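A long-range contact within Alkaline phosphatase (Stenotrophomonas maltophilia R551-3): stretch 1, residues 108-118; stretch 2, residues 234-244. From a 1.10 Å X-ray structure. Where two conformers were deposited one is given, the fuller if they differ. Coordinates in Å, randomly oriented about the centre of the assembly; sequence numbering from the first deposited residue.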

# COMPACT_ATOMS: atom_id res chain seq x y z
N SER A 108 -11.86 -1.21 -28.22
CA SER A 108 -13.08 -1.04 -27.44
C SER A 108 -12.80 -1.19 -25.95
O SER A 108 -11.69 -1.50 -25.52
CB SER A 108 -14.10 -2.08 -27.89
OG SER A 108 -13.58 -3.39 -27.73
N ALA A 109 -13.84 -0.98 -25.14
CA ALA A 109 -13.71 -1.13 -23.70
C ALA A 109 -13.33 -2.56 -23.33
O ALA A 109 -13.83 -3.52 -23.92
CB ALA A 109 -15.03 -0.77 -23.03
N VAL A 110 -12.46 -2.69 -22.32
CA VAL A 110 -11.94 -3.97 -21.87
C VAL A 110 -12.47 -4.25 -20.46
O VAL A 110 -12.29 -3.43 -19.55
CB VAL A 110 -10.40 -3.97 -21.87
CG1 VAL A 110 -9.85 -5.20 -21.16
CG2 VAL A 110 -9.90 -3.89 -23.30
N ASP A 111 -13.06 -5.42 -20.29
CA ASP A 111 -13.55 -5.92 -19.01
C ASP A 111 -12.99 -7.33 -18.84
O ASP A 111 -13.37 -8.24 -19.58
CB ASP A 111 -15.08 -5.91 -19.00
CG ASP A 111 -15.69 -6.44 -17.71
OD1 ASP A 111 -14.95 -6.74 -16.74
OD2 ASP A 111 -16.94 -6.54 -17.66
N LEU A 112 -12.07 -7.50 -17.88
CA LEU A 112 -11.37 -8.76 -17.67
C LEU A 112 -12.06 -9.58 -16.59
O LEU A 112 -12.37 -9.06 -15.51
CB LEU A 112 -9.93 -8.50 -17.25
CG LEU A 112 -9.07 -7.74 -18.25
CD1 LEU A 112 -7.72 -7.37 -17.70
CD2 LEU A 112 -8.90 -8.55 -19.51
N SER A 113 -12.25 -10.86 -16.85
CA SER A 113 -12.69 -11.76 -15.80
C SER A 113 -11.52 -12.08 -14.88
O SER A 113 -10.36 -11.81 -15.19
CB SER A 113 -13.19 -13.06 -16.41
OG SER A 113 -12.10 -13.73 -17.01
N VAL A 114 -11.83 -12.68 -13.73
CA VAL A 114 -10.77 -13.18 -12.85
C VAL A 114 -9.86 -14.13 -13.61
O VAL A 114 -8.63 -14.03 -13.52
CB VAL A 114 -11.38 -13.84 -11.60
CG1 VAL A 114 -10.28 -14.56 -10.80
CG2 VAL A 114 -12.06 -12.80 -10.74
N THR A 115 -10.44 -15.06 -14.35
CA THR A 115 -9.63 -15.99 -15.13
C THR A 115 -8.65 -15.24 -16.02
O THR A 115 -7.47 -15.60 -16.12
CB THR A 115 -10.52 -16.94 -15.94
OG1 THR A 115 -11.24 -17.81 -15.06
CG2 THR A 115 -9.71 -17.78 -16.93
N GLN A 116 -9.14 -14.21 -16.71
CA GLN A 116 -8.28 -13.49 -17.66
C GLN A 116 -7.18 -12.71 -16.96
O GLN A 116 -6.04 -12.71 -17.42
CB GLN A 116 -9.14 -12.58 -18.54
CG GLN A 116 -9.97 -13.37 -19.53
CD GLN A 116 -10.98 -12.53 -20.25
OE1 GLN A 116 -11.55 -11.60 -19.68
NE2 GLN A 116 -11.23 -12.86 -21.51
N ILE A 117 -7.50 -12.01 -15.87
CA ILE A 117 -6.46 -11.28 -15.15
C ILE A 117 -5.41 -12.23 -14.60
O ILE A 117 -4.20 -11.96 -14.67
CB ILE A 117 -7.04 -10.31 -14.11
CG1 ILE A 117 -5.95 -9.34 -13.66
CG2 ILE A 117 -7.68 -11.04 -12.95
CD1 ILE A 117 -6.47 -8.22 -12.80
N CYS A 118 -5.85 -13.36 -14.05
CA CYS A 118 -4.91 -14.36 -13.57
C CYS A 118 -4.03 -14.85 -14.70
O CYS A 118 -2.84 -15.11 -14.51
CB CYS A 118 -5.69 -15.54 -12.97
SG CYS A 118 -6.71 -15.12 -11.53
N ASP A 234 -12.06 5.15 -18.17
CA ASP A 234 -11.81 4.92 -19.58
C ASP A 234 -11.35 3.48 -19.73
O ASP A 234 -10.16 3.17 -19.63
CB ASP A 234 -10.75 5.89 -20.08
CG ASP A 234 -10.41 5.67 -21.52
OD1 ASP A 234 -11.07 4.83 -22.18
OD2 ASP A 234 -9.49 6.35 -22.00
N ALA A 235 -12.30 2.58 -20.00
CA ALA A 235 -11.99 1.16 -20.10
C ALA A 235 -11.29 0.80 -21.40
O ALA A 235 -10.95 -0.37 -21.59
CB ALA A 235 -13.24 0.32 -19.89
N THR A 236 -11.05 1.77 -22.30
CA THR A 236 -10.17 1.51 -23.42
C THR A 236 -8.70 1.64 -23.03
O THR A 236 -7.84 1.32 -23.85
CB THR A 236 -10.46 2.43 -24.62
OG1 THR A 236 -9.98 3.76 -24.36
CG2 THR A 236 -11.97 2.47 -24.94
N LYS A 237 -8.43 2.09 -21.80
CA LYS A 237 -7.07 2.24 -21.29
C LYS A 237 -6.85 1.68 -19.89
O LYS A 237 -5.70 1.45 -19.52
CB LYS A 237 -6.66 3.72 -21.28
CG LYS A 237 -6.51 4.27 -22.68
CD LYS A 237 -6.00 5.69 -22.70
CE LYS A 237 -5.84 6.15 -24.15
NZ LYS A 237 -5.59 7.61 -24.29
N VAL A 238 -7.90 1.49 -19.09
CA VAL A 238 -7.78 0.97 -17.73
C VAL A 238 -8.84 -0.10 -17.58
O VAL A 238 -10.04 0.19 -17.66
CB VAL A 238 -7.96 2.08 -16.68
CG1 VAL A 238 -7.85 1.52 -15.28
CG2 VAL A 238 -6.95 3.19 -16.90
N ALA A 239 -8.42 -1.36 -17.43
CA ALA A 239 -9.37 -2.46 -17.54
C ALA A 239 -10.37 -2.47 -16.40
O ALA A 239 -10.03 -2.25 -15.23
CB ALA A 239 -8.63 -3.79 -17.59
N LYS A 240 -11.62 -2.77 -16.72
CA LYS A 240 -12.54 -3.21 -15.69
C LYS A 240 -12.16 -4.63 -15.28
O LYS A 240 -11.57 -5.38 -16.06
CB LYS A 240 -13.98 -3.19 -16.20
CG LYS A 240 -14.48 -1.80 -16.53
CD LYS A 240 -15.98 -1.82 -16.78
CE LYS A 240 -16.54 -0.49 -17.23
NZ LYS A 240 -18.02 -0.49 -17.17
N VAL A 241 -12.49 -4.99 -14.04
CA VAL A 241 -12.27 -6.34 -13.53
C VAL A 241 -13.58 -6.82 -12.94
O VAL A 241 -14.18 -6.14 -12.10
CB VAL A 241 -11.14 -6.38 -12.48
CG1 VAL A 241 -10.90 -7.79 -11.98
CG2 VAL A 241 -9.85 -5.81 -13.07
N LYS A 242 -14.06 -7.97 -13.41
CA LYS A 242 -15.34 -8.50 -12.92
C LYS A 242 -16.48 -7.51 -13.15
O LYS A 242 -17.40 -7.43 -12.34
CB LYS A 242 -15.28 -8.83 -11.41
CG LYS A 242 -14.73 -10.18 -11.00
CD LYS A 242 -14.59 -10.22 -9.47
CE LYS A 242 -15.44 -11.29 -8.80
NZ LYS A 242 -14.77 -11.81 -7.57
N SER A 243 -16.40 -6.70 -14.21
CA SER A 243 -17.42 -5.72 -14.59
C SER A 243 -17.28 -4.38 -13.86
O SER A 243 -18.10 -3.49 -14.09
CB SER A 243 -18.86 -6.22 -14.39
OG SER A 243 -19.30 -6.01 -13.04
N PHE A 244 -16.27 -4.20 -13.01
CA PHE A 244 -16.14 -3.00 -12.21
C PHE A 244 -14.92 -2.18 -12.64
O PHE A 244 -13.84 -2.73 -12.84
CB PHE A 244 -15.97 -3.35 -10.72
CG PHE A 244 -17.17 -4.02 -10.13
CD1 PHE A 244 -18.31 -3.29 -9.84
CD2 PHE A 244 -17.16 -5.37 -9.85
CE1 PHE A 244 -19.42 -3.90 -9.30
CE2 PHE A 244 -18.26 -5.99 -9.30
CZ PHE A 244 -19.39 -5.26 -9.03

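Two short parallel strands meet here, although at least 124 residues of sequence separate any touching pair. Asp111 lies beside Lys240 and Leu112 beside Val241. Four backbone hydrogen bonds join the stretches. Val110 N donates to Ala235 O at 2.9 Å, and Val110 O accepts from Lys240 N at 3.0 Å. Leu112 N then donates to Lys240 O at 2.8 Å, with a nearly straight N-H...O angle of 174°. Leu112 O accepts from Lys242 N at 2.9 Å. Val110 and Leu112 thus each have both backbone polar groups satisfied by the other stretch. As expected for parallel pairing, Lys240 is the residue bridged on both sides, its N by Val110 and its O by Leu112.

Beyond the last strand pair, stretch 2 turns back on itself. Val241 to Phe244 form a type I' turn, closed by Phe244 N to Val241 O at 3.0 Å and by Val241 N to Phe244 O at 2.9 Å. Ser243 N is satisfied from the other stretch: it donates to Asp111 OD1 at 2.9 Å. The Asp111 side chain thereby ties the turn to the neighbouring strand. Ser243 OG makes a very short bond to Lys242 O, 2.5 Å.

Polar groups at the margins are met locally. Asp234 OD1 accepts from Thr236 N at 3.1 Å and from Thr236 OG1 at 2.7 Å. Ser113 caps the helix that follows: its OG accepts from Gln116 N at 3.0 Å, while Ser113 N donates to Gln116 OE1 at 3.0 Å.

Apolar contacts fill in around the hydrogen bonds. Ala239 CB touches Leu112 CD1 at 3.7 Å and Val110 CG1 at 4.0 Å. Leu112 and Val241 share one sheet face, where Ile117 CD1 reaches Val241 CG2 at 4.2 Å. Asp111 and Lys240 point to the other face.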